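Local coordinates for protein walker-type atpase (Pyrococcus abyssi, PDB 2QEN) that is of unknown cellular function but binds ADP and magnesium through its P-loop domain and is probably an ATPase, at residues K23-L28 with N53-I58; S46-F51 with G57-C62; R118-L123 with G128-A133. The protein carries 1 engineered substitution. One frame throughout, in Å; residues are numbered along the deposited sequence.

How the interactions relate
From the N terminus, helix 18-30 leads through strand 33-37 and the P-loop into helix 44-54, then strand 57-61. Interaction 1 closes this long path by joining 23-28 to 53-58. Interaction 2 opens inside that loop, at 46-51, and ends at 57-62, so the two overlap and share Gly57 and Ile58; Phe51 of interaction 2 packs against Glu25, Leu24 and Leu28 of interaction 1. Interaction 3 follows in series, closing the tight turn between helix 113-127 and strand 130-135. The parallel sheet connects all three: Ile58 and Ile60 of strand 57-61 pair with backbone atoms of Ile131 and Ala133, while Leu48 of interaction 2 rests on Ala133.

Interaction 1: K23-L28 with N53-I58; sequences KLEESL and NERPGI
Glu25 turns its CG away from its own carbonyl carbon (chi1 -77°) and runs extended from there, while Arg55, with a like first torsion and a stretched chain from CG to NE, comes to meet it nearly at a right angle. This is a surface salt bridge in a P-loop NTPase domain: it ties helix 18-30, which precedes the first strand of the parallel sheet, to the turn between the Walker A helix 44-54 and strand 57-61. The backbones stay apart, with 10.3 Å between the CA atoms of Glu25 and Arg55, so long side chains have to bridge the gap. Glu25 OE2 lies at the edge of the guanidinium, near its plane, and takes a bent hydrogen bond from Arg55 NH2 (N-H...O 139°). The modelled OE2 to NH2 distance, 2.4 Å, is too short to be taken literally. The carboxylate is not laid flat alongside the guanidinium, since their planes stand 52° apart. Phe51 helps to place the arginine, giving a cation-pi contact from its ring and taking a hydrogen bond from Arg55 NH1 on its backbone O. An alanine in place of Glu25 would remove the carboxylate and would probably leave Arg55 NH2 without its anionic mate, the guanidinium then relying on Phe51. Beyond the bond itself, Glu25 CG lies 3.8 Å from Arg55 NH2.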
loop_
_atom_site.group_PDB
_atom_site.type_symbol
_atom_site.label_atom_id
_atom_site.label_comp_id
_atom_site.label_asym_id
_atom_site.label_seq_id
_atom_site.Cartn_x
_atom_site.Cartn_y
_atom_site.Cartn_z
ATOM N N LYS A 23 -6.207 14.288 7.401
ATOM C CA LYS A 23 -6.027 13.272 8.439
ATOM C C LYS A 23 -4.577 12.792 8.584
ATOM O O LYS A 23 -4.135 12.504 9.689
ATOM C CB LYS A 23 -7.005 12.107 8.250
ATOM C CG LYS A 23 -8.457 12.464 8.689
ATOM C CD LYS A 23 -9.470 11.426 8.212
ATOM C CE LYS A 23 -10.710 11.390 9.117
ATOM N NZ LYS A 23 -11.916 12.082 8.543
ATOM N N LEU A 24 -3.851 12.727 7.468
ATOM C CA LEU A 24 -2.434 12.402 7.467
ATOM C C LEU A 24 -1.617 13.522 8.139
ATOM O O LEU A 24 -0.774 13.233 8.984
ATOM C CB LEU A 24 -1.949 12.127 6.038
ATOM C CG LEU A 24 -0.609 11.425 5.807
ATOM C CD1 LEU A 24 -0.482 10.166 6.646
ATOM C CD2 LEU A 24 -0.451 11.074 4.338
ATOM N N GLU A 25 -1.895 14.784 7.780
ATOM C CA GLU A 25 -1.265 15.955 8.412
ATOM C C GLU A 25 -1.509 15.972 9.910
ATOM O O GLU A 25 -0.577 16.214 10.686
ATOM C CB GLU A 25 -1.804 17.271 7.831
ATOM C CG GLU A 25 -1.249 17.629 6.463
ATOM C CD GLU A 25 -1.623 19.032 5.995
ATOM O OE1 GLU A 25 -2.076 19.864 6.823
ATOM O OE2 GLU A 25 -1.462 19.300 4.782
ATOM N N GLU A 26 -2.763 15.732 10.299
ATOM C CA GLU A 26 -3.168 15.678 11.702
ATOM C C GLU A 26 -2.421 14.579 12.467
ATOM O O GLU A 26 -1.962 14.796 13.584
ATOM C CB GLU A 26 -4.690 15.510 11.827
ATOM C CG GLU A 26 -5.496 16.747 11.402
ATOM C CD GLU A 26 -7.032 16.570 11.476
ATOM O OE1 GLU A 26 -7.515 15.420 11.544
ATOM O OE2 GLU A 26 -7.758 17.596 11.463
ATOM N N SER A 27 -2.270 13.412 11.848
ATOM C CA SER A 27 -1.586 12.309 12.502
ATOM C C SER A 27 -0.106 12.606 12.759
ATOM O O SER A 27 0.421 12.310 13.839
ATOM C CB SER A 27 -1.736 11.017 11.707
ATOM O OG SER A 27 -1.184 9.950 12.453
ATOM N N LEU A 28 0.555 13.187 11.760
ATOM C CA LEU A 28 1.937 13.644 11.921
ATOM C C LEU A 28 2.081 14.637 13.075
ATOM O O LEU A 28 3.002 14.503 13.889
ATOM C CB LEU A 28 2.491 14.209 10.618
ATOM C CG LEU A 28 3.259 13.179 9.786
ATOM C CD1 LEU A 28 2.329 12.222 9.032
ATOM C CD2 LEU A 28 4.210 13.869 8.831
ATOM N N ASN A 53 5.459 15.598 -1.970
ATOM C CA ASN A 53 5.780 16.586 -3.012
ATOM C C ASN A 53 5.907 17.990 -2.418
ATOM O O ASN A 53 6.722 18.792 -2.867
ATOM C CB ASN A 53 4.726 16.566 -4.129
ATOM C CG ASN A 53 5.138 17.388 -5.355
ATOM O OD1 ASN A 53 6.246 17.238 -5.884
ATOM N ND2 ASN A 53 4.227 18.247 -5.829
ATOM N N GLU A 54 5.106 18.267 -1.393
ATOM C CA GLU A 54 5.084 19.587 -0.757
ATOM C C GLU A 54 5.859 19.638 0.559
ATOM O O GLU A 54 6.169 20.722 1.056
ATOM C CB GLU A 54 3.632 20.045 -0.550
ATOM C CG GLU A 54 2.974 20.548 -1.841
ATOM C CD GLU A 54 1.463 20.703 -1.727
ATOM O OE1 GLU A 54 1.004 21.617 -1.008
ATOM O OE2 GLU A 54 0.737 19.914 -2.363
ATOM N N ARG A 55 6.176 18.466 1.102
ATOM C CA ARG A 55 6.802 18.334 2.412
ATOM C C ARG A 55 8.099 17.533 2.316
ATOM O O ARG A 55 8.086 16.429 1.757
ATOM C CB ARG A 55 5.842 17.626 3.382
ATOM C CG ARG A 55 4.597 18.432 3.744
ATOM C CD ARG A 55 3.498 17.514 4.199
ATOM N NE ARG A 55 2.173 18.129 4.142
ATOM C CZ ARG A 55 1.407 18.211 3.046
ATOM N NH1 ARG A 55 1.831 17.753 1.873
ATOM N NH2 ARG A 55 0.202 18.779 3.119
ATOM N N PRO A 56 9.210 18.062 2.883
ATOM C CA PRO A 56 10.516 17.386 2.833
ATOM C C PRO A 56 10.443 15.988 3.440
ATOM O O PRO A 56 10.029 15.809 4.603
ATOM C CB PRO A 56 11.431 18.281 3.687
ATOM C CG PRO A 56 10.751 19.568 3.780
ATOM C CD PRO A 56 9.280 19.338 3.627
ATOM N N GLY A 57 10.827 15.006 2.638
ATOM C CA GLY A 57 10.738 13.621 3.038
ATOM C C GLY A 57 11.220 12.722 1.932
ATOM O O GLY A 57 11.456 13.169 0.808
ATOM N N ILE A 58 11.374 11.450 2.272
ATOM C CA ILE A 58 11.761 10.409 1.325
ATOM C C ILE A 58 10.829 9.199 1.409
ATOM O O ILE A 58 10.284 8.880 2.474
ATOM C CB ILE A 58 13.241 9.954 1.514
ATOM C CG1 ILE A 58 13.518 9.591 2.979
ATOM C CG2 ILE A 58 14.185 11.017 0.984
ATOM C CD1 ILE A 58 14.972 9.211 3.261
#

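Interaction 2: S46-F51 with G57-C62; sequences SLLRAF and GILIDC. With ADP (adenosine-5'-diphosphate), chain C.
Helix segment 46-51 passes beside strand 57-61 with its nearest approach at Arg49 and Leu59, whose CA atoms are 7.6 Å apart, a spacing that leaves side chains to make the contact. Leu59 supplies both of its methyl groups. Its CD1 meets Leu48 CD2 tip to tip at 3.3 Å, tighter than usual for two carbons, so the leucines are pressed firmly together. Each has CG anti to the backbone N, which sends the branches into the space between helix and strand. The second methyl, Leu59 CD2, lies against the aliphatic part of Arg49, 3.7 Å from its CG.

These leucines belong to the hydrophobic layer under the Walker A helix of a P-loop NTPase, where the helix after the phosphate-binding loop rests on the parallel sheet. Strand 130-135 continues the layer, with Ala133 touching both Leu48 and Leu59, and with Asp135, which can bind magnesium but holds none in this model, beside Leu59.

Ser46, whose CB points away from the strand, is one of the residues that bind the ADP, together with the backbone amides of Gly43, Lys44 and Ser45. Ser46 N donates to O1A of the ADP alpha-phosphate at 2.8 Å with an N-H...O angle of 158°, and its OG donates to the same oxygen at 2.7 Å. With chi1 at -55° the hydroxyl sits beside the backbone N, which lets one residue grip one phosphate oxygen twice. Arg49 brings a face of its guanidinium over Ser46 N, 3.9 Å from the plane and off toward the rim, while its NE is bonded to the backbone O of Lys8. At the strand's end Asp61 is the N-cap of helix 62-67, its OD1 accepting a bond from Glu64 N.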
loop_
_atom_site.group_PDB
_atom_site.type_symbol
_atom_site.label_atom_id
_atom_site.label_comp_id
_atom_site.label_asym_id
_atom_site.label_seq_id
_atom_site.Cartn_x
_atom_site.Cartn_y
_atom_site.Cartn_z
ATOM N N SER A 46 0.090 6.873 -4.106
ATOM C CA SER A 46 -0.233 8.107 -4.811
ATOM C C SER A 46 -0.459 9.266 -3.857
ATOM O O SER A 46 0.097 10.332 -4.060
ATOM C CB SER A 46 -1.467 7.904 -5.697
ATOM O OG SER A 46 -1.244 6.805 -6.566
ATOM N N LEU A 47 -1.277 9.038 -2.819
ATOM C CA LEU A 47 -1.525 10.026 -1.774
ATOM C C LEU A 47 -0.218 10.407 -1.073
ATOM O O LEU A 47 0.049 11.582 -0.861
ATOM C CB LEU A 47 -2.549 9.495 -0.762
ATOM C CG LEU A 47 -2.898 10.404 0.425
ATOM C CD1 LEU A 47 -3.714 11.650 -0.032
ATOM C CD2 LEU A 47 -3.644 9.626 1.507
ATOM N N LEU A 48 0.595 9.403 -0.746
ATOM C CA LEU A 48 1.884 9.620 -0.089
ATOM C C LEU A 48 2.879 10.425 -0.938
ATOM O O LEU A 48 3.514 11.344 -0.412
ATOM C CB LEU A 48 2.501 8.292 0.380
ATOM C CG LEU A 48 3.766 8.391 1.237
ATOM C CD1 LEU A 48 3.561 9.293 2.478
ATOM C CD2 LEU A 48 4.245 7.002 1.630
ATOM N N ARG A 49 3.010 10.102 -2.229
ATOM C CA ARG A 49 3.876 10.882 -3.123
ATOM C C ARG A 49 3.454 12.348 -3.265
ATOM O O ARG A 49 4.308 13.243 -3.256
ATOM C CB ARG A 49 3.966 10.249 -4.522
ATOM C CG ARG A 49 4.878 9.017 -4.609
ATOM C CD ARG A 49 5.149 8.610 -6.051
ATOM N NE ARG A 49 3.926 8.137 -6.697
ATOM C CZ ARG A 49 3.516 6.877 -6.722
ATOM N NH1 ARG A 49 4.227 5.914 -6.143
ATOM N NH2 ARG A 49 2.375 6.579 -7.323
ATOM N N ALA A 50 2.147 12.582 -3.404
ATOM C CA ALA A 50 1.575 13.930 -3.443
ATOM C C ALA A 50 1.848 14.703 -2.138
ATOM O O ALA A 50 2.209 15.870 -2.166
ATOM C CB ALA A 50 0.078 13.852 -3.708
ATOM N N PHE A 51 1.687 14.022 -1.008
ATOM C CA PHE A 51 1.952 14.576 0.324
ATOM C C PHE A 51 3.422 14.982 0.491
ATOM O O PHE A 51 3.717 16.061 1.006
ATOM C CB PHE A 51 1.583 13.517 1.374
ATOM C CG PHE A 51 1.511 14.029 2.786
ATOM C CD1 PHE A 51 0.389 14.710 3.235
ATOM C CD2 PHE A 51 2.553 13.774 3.687
ATOM C CE1 PHE A 51 0.302 15.139 4.536
ATOM C CE2 PHE A 51 2.476 14.209 5.000
ATOM C CZ PHE A 51 1.350 14.901 5.429
ATOM N N GLY A 57 10.827 15.006 2.638
ATOM C CA GLY A 57 10.738 13.621 3.038
ATOM C C GLY A 57 11.220 12.722 1.932
ATOM O O GLY A 57 11.456 13.169 0.808
ATOM N N ILE A 58 11.374 11.450 2.272
ATOM C CA ILE A 58 11.761 10.409 1.325
ATOM C C ILE A 58 10.829 9.199 1.409
ATOM O O ILE A 58 10.284 8.880 2.474
ATOM C CB ILE A 58 13.241 9.954 1.514
ATOM C CG1 ILE A 58 13.518 9.591 2.979
ATOM C CG2 ILE A 58 14.185 11.017 0.984
ATOM C CD1 ILE A 58 14.972 9.211 3.261
ATOM N N LEU A 59 10.638 8.545 0.271
ATOM C CA LEU A 59 9.789 7.362 0.193
ATOM C C LEU A 59 10.655 6.161 -0.174
ATOM O O LEU A 59 11.289 6.134 -1.239
ATOM C CB LEU A 59 8.634 7.572 -0.816
ATOM C CG LEU A 59 7.572 6.479 -1.049
ATOM C CD1 LEU A 59 7.074 5.963 0.262
ATOM C CD2 LEU A 59 6.361 7.014 -1.858
ATOM N N ILE A 60 10.686 5.180 0.726
ATOM C CA ILE A 60 11.405 3.928 0.492
ATOM C C ILE A 60 10.418 2.807 0.163
ATOM O O ILE A 60 9.580 2.456 0.985
ATOM C CB ILE A 60 12.264 3.540 1.709
ATOM C CG1 ILE A 60 13.286 4.648 2.000
ATOM C CG2 ILE A 60 13.003 2.202 1.461
ATOM C CD1 ILE A 60 13.556 4.841 3.444
ATOM N N ASP A 61 10.536 2.258 -1.046
ATOM C CA ASP A 61 9.711 1.145 -1.514
ATOM C C ASP A 61 10.281 -0.189 -0.997
ATOM O O ASP A 61 11.232 -0.742 -1.561
ATOM C CB ASP A 61 9.622 1.146 -3.049
ATOM C CG ASP A 61 8.502 0.237 -3.581
ATOM O OD1 ASP A 61 8.179 -0.789 -2.935
ATOM O OD2 ASP A 61 7.936 0.551 -4.651
ATOM N N CYS A 62 9.678 -0.674 0.091
ATOM C CA CYS A 62 10.100 -1.892 0.778
ATOM C C CYS A 62 9.831 -3.159 -0.035
ATOM O O CYS A 62 10.582 -4.133 0.065
ATOM C CB CYS A 62 9.425 -1.982 2.151
ATOM S SG CYS A 62 9.815 -0.568 3.223
HETATM P PB ADP C . -1.732 1.492 -3.404
HETATM O O1B ADP C . -2.817 1.808 -2.403
HETATM O O2B ADP C . -0.416 2.144 -3.042
HETATM O O3B ADP C . -1.576 0.038 -3.763
HETATM P PA ADP C . -1.572 3.309 -5.731
HETATM O O1A ADP C . -1.354 4.622 -5.027
HETATM O O2A ADP C . -0.465 2.683 -6.520
HETATM O O3A ADP C . -2.260 2.198 -4.749
HETATM O "O5'" ADP C . -2.841 3.572 -6.699
HETATM C "C5'" ADP C . -3.196 2.703 -7.779
HETATM C "C4'" ADP C . -3.360 3.558 -9.042
HETATM O "O4'" ADP C . -4.638 4.223 -9.038
HETATM C "C3'" ADP C . -2.352 4.696 -9.196
HETATM O "O3'" ADP C . -1.208 4.317 -9.953
HETATM C "C2'" ADP C . -3.103 5.723 -9.981
HETATM O "O2'" ADP C . -3.223 5.185 -11.295
HETATM C "C1'" ADP C . -4.504 5.582 -9.468
HETATM N N9 ADP C . -4.931 6.455 -8.351
HETATM C C8 ADP C . -4.934 6.104 -7.052
HETATM N N7 ADP C . -5.460 7.084 -6.279
HETATM C C5 ADP C . -5.805 8.095 -7.098
HETATM C C6 ADP C . -6.411 9.434 -6.944
HETATM N N6 ADP C . -6.766 9.901 -5.726
HETATM N N1 ADP C . -6.603 10.174 -8.065
HETATM C C2 ADP C . -6.246 9.730 -9.275
HETATM N N3 ADP C . -5.712 8.514 -9.496
HETATM C C4 ADP C . -5.464 7.669 -8.467
#

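Interaction 3: R118-L123 with G128-A133; sequences RELNDL and GEFIVA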
loop_
_atom_site.group_PDB
_atom_site.type_symbol
_atom_site.label_atom_id
_atom_site.label_comp_id
_atom_site.label_asym_id
_atom_site.label_seq_id
_atom_site.Cartn_x
_atom_site.Cartn_y
_atom_site.Cartn_z
ATOM N N ARG A 118 19.870 10.048 12.652
ATOM C CA ARG A 118 20.290 11.231 13.411
ATOM C C ARG A 118 20.587 12.433 12.509
ATOM O O ARG A 118 20.139 13.540 12.793
ATOM C CB ARG A 118 21.514 10.921 14.297
ATOM C CG ARG A 118 21.196 10.055 15.517
ATOM C CD ARG A 118 22.389 10.002 16.483
ATOM N NE ARG A 118 23.440 9.121 15.970
ATOM C CZ ARG A 118 23.707 7.905 16.445
ATOM N NH1 ARG A 118 23.015 7.422 17.475
ATOM N NH2 ARG A 118 24.680 7.177 15.900
ATOM N N GLU A 119 21.345 12.216 11.436
ATOM C CA GLU A 119 21.569 13.255 10.428
ATOM C C GLU A 119 20.274 13.790 9.780
ATOM O O GLU A 119 20.146 14.989 9.547
ATOM C CB GLU A 119 22.548 12.769 9.356
ATOM C CG GLU A 119 23.987 12.639 9.836
ATOM C CD GLU A 119 24.937 12.109 8.759
ATOM O OE1 GLU A 119 24.847 12.569 7.594
ATOM O OE2 GLU A 119 25.787 11.238 9.085
ATOM N N LEU A 120 19.318 12.903 9.510
ATOM C CA LEU A 120 18.021 13.302 8.944
ATOM C C LEU A 120 17.175 14.110 9.925
ATOM O O LEU A 120 16.455 15.015 9.513
ATOM C CB LEU A 120 17.226 12.085 8.461
ATOM C CG LEU A 120 17.776 11.334 7.251
ATOM C CD1 LEU A 120 16.879 10.129 6.943
ATOM C CD2 LEU A 120 17.911 12.256 6.042
ATOM N N ASN A 121 17.269 13.772 11.214
ATOM C CA ASN A 121 16.656 14.550 12.288
ATOM C C ASN A 121 17.292 15.950 12.436
ATOM O O ASN A 121 16.583 16.925 12.693
ATOM C CB ASN A 121 16.722 13.787 13.619
ATOM C CG ASN A 121 15.985 14.508 14.745
ATOM O OD1 ASN A 121 14.757 14.535 14.774
ATOM N ND2 ASN A 121 16.732 15.093 15.676
ATOM N N ASP A 122 18.620 16.034 12.288
ATOM C CA ASP A 122 19.355 17.323 12.253
ATOM C C ASP A 122 18.839 18.202 11.114
ATOM O O ASP A 122 18.713 19.418 11.253
ATOM C CB ASP A 122 20.862 17.098 12.039
ATOM C CG ASP A 122 21.558 16.488 13.246
ATOM O OD1 ASP A 122 20.939 16.395 14.335
ATOM O OD2 ASP A 122 22.741 16.098 13.104
ATOM N N LEU A 123 18.537 17.562 9.984
ATOM C CA LEU A 123 17.966 18.242 8.832
ATOM C C LEU A 123 16.535 18.714 9.158
ATOM O O LEU A 123 16.145 19.847 8.823
ATOM C CB LEU A 123 18.019 17.308 7.617
ATOM C CG LEU A 123 17.451 17.683 6.246
ATOM C CD1 LEU A 123 18.025 19.010 5.780
ATOM C CD2 LEU A 123 17.762 16.572 5.234
ATOM N N GLY A 128 11.993 22.121 10.341
ATOM C CA GLY A 128 10.824 21.964 11.200
ATOM C C GLY A 128 10.599 20.490 11.454
ATOM O O GLY A 128 10.523 20.052 12.609
ATOM N N GLU A 129 10.570 19.731 10.357
ATOM C CA GLU A 129 10.228 18.316 10.339
ATOM C C GLU A 129 10.813 17.686 9.080
ATOM O O GLU A 129 10.778 18.300 8.003
ATOM C CB GLU A 129 8.709 18.200 10.226
ATOM C CG GLU A 129 8.107 16.973 10.802
ATOM C CD GLU A 129 6.677 17.215 11.193
ATOM O OE1 GLU A 129 5.803 17.210 10.304
ATOM O OE2 GLU A 129 6.423 17.410 12.403
ATOM N N PHE A 130 11.322 16.461 9.214
ATOM C CA PHE A 130 11.669 15.638 8.058
ATOM C C PHE A 130 10.919 14.294 8.095
ATOM O O PHE A 130 10.865 13.632 9.141
ATOM C CB PHE A 130 13.189 15.444 7.943
ATOM C CG PHE A 130 13.622 14.824 6.648
ATOM C CD1 PHE A 130 13.835 15.603 5.530
ATOM C CD2 PHE A 130 13.795 13.433 6.544
ATOM C CE1 PHE A 130 14.215 15.020 4.320
ATOM C CE2 PHE A 130 14.187 12.846 5.339
ATOM C CZ PHE A 130 14.409 13.647 4.226
ATOM N N ILE A 131 10.341 13.900 6.959
ATOM C CA ILE A 131 9.589 12.648 6.878
ATOM C C ILE A 131 10.376 11.508 6.214
ATOM O O ILE A 131 10.940 11.671 5.131
ATOM C CB ILE A 131 8.204 12.824 6.171
ATOM C CG1 ILE A 131 7.361 13.908 6.868
ATOM C CG2 ILE A 131 7.420 11.473 6.095
ATOM C CD1 ILE A 131 6.401 14.641 5.913
ATOM N N VAL A 132 10.403 10.354 6.881
ATOM C CA VAL A 132 10.879 9.118 6.263
ATOM C C VAL A 132 9.694 8.191 6.133
ATOM O O VAL A 132 9.082 7.827 7.127
ATOM C CB VAL A 132 12.002 8.415 7.080
ATOM C CG1 VAL A 132 12.483 7.139 6.345
ATOM C CG2 VAL A 132 13.155 9.359 7.312
ATOM N N ALA A 133 9.347 7.847 4.894
ATOM C CA ALA A 133 8.216 6.958 4.621
ATOM C C ALA A 133 8.649 5.608 4.056
ATOM O O ALA A 133 9.440 5.529 3.120
ATOM C CB ALA A 133 7.221 7.626 3.701
#
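Helix 118-123 runs back against strand 130-133, their short axes coming within 8.3 Å and their directions 140° apart, so the chain has nearly reversed between Leu123 and Phe130. This is the helix-to-strand part of a beta-alpha-beta crossover in the three-layer alpha/beta P-loop fold, in which helix 113-127 packs on the sheet and strand 130-135 carries the chain on to the acidic pair Asp135 and Glu136, which can bind magnesium. Gly128 makes the turn possible: at its positive phi of 116°, a side chain would be jammed against the preceding carbonyl O.

The contact is wholly buried and apolar. Phe130 directs its ring at the helix, with CG placed opposite its backbone N (chi1 -169°), and two leucines one turn apart meet it obliquely. Leu120 CD2 approaches CE2 of Phe130 at 3.8 Å, while Leu123 CD2 comes to CE1, the other meta carbon of the same ring, at 4.0 Å. The helix backbone joins in where Leu120 O lies 3.6 Å from Phe130 CB. Strand alternation gives Phe130 and Val132 to this helix, and turns Ile131 and Ala133 to the Walker A helix 44-54 on the opposite face of the sheet. Leu165 of the neighbouring strand adds to the packing of Leu120 and Phe130. Leu120 CD1, the other methyl of its fork, crosses Val132 roughly at a right angle and reaches its CG2 at 3.8 Å.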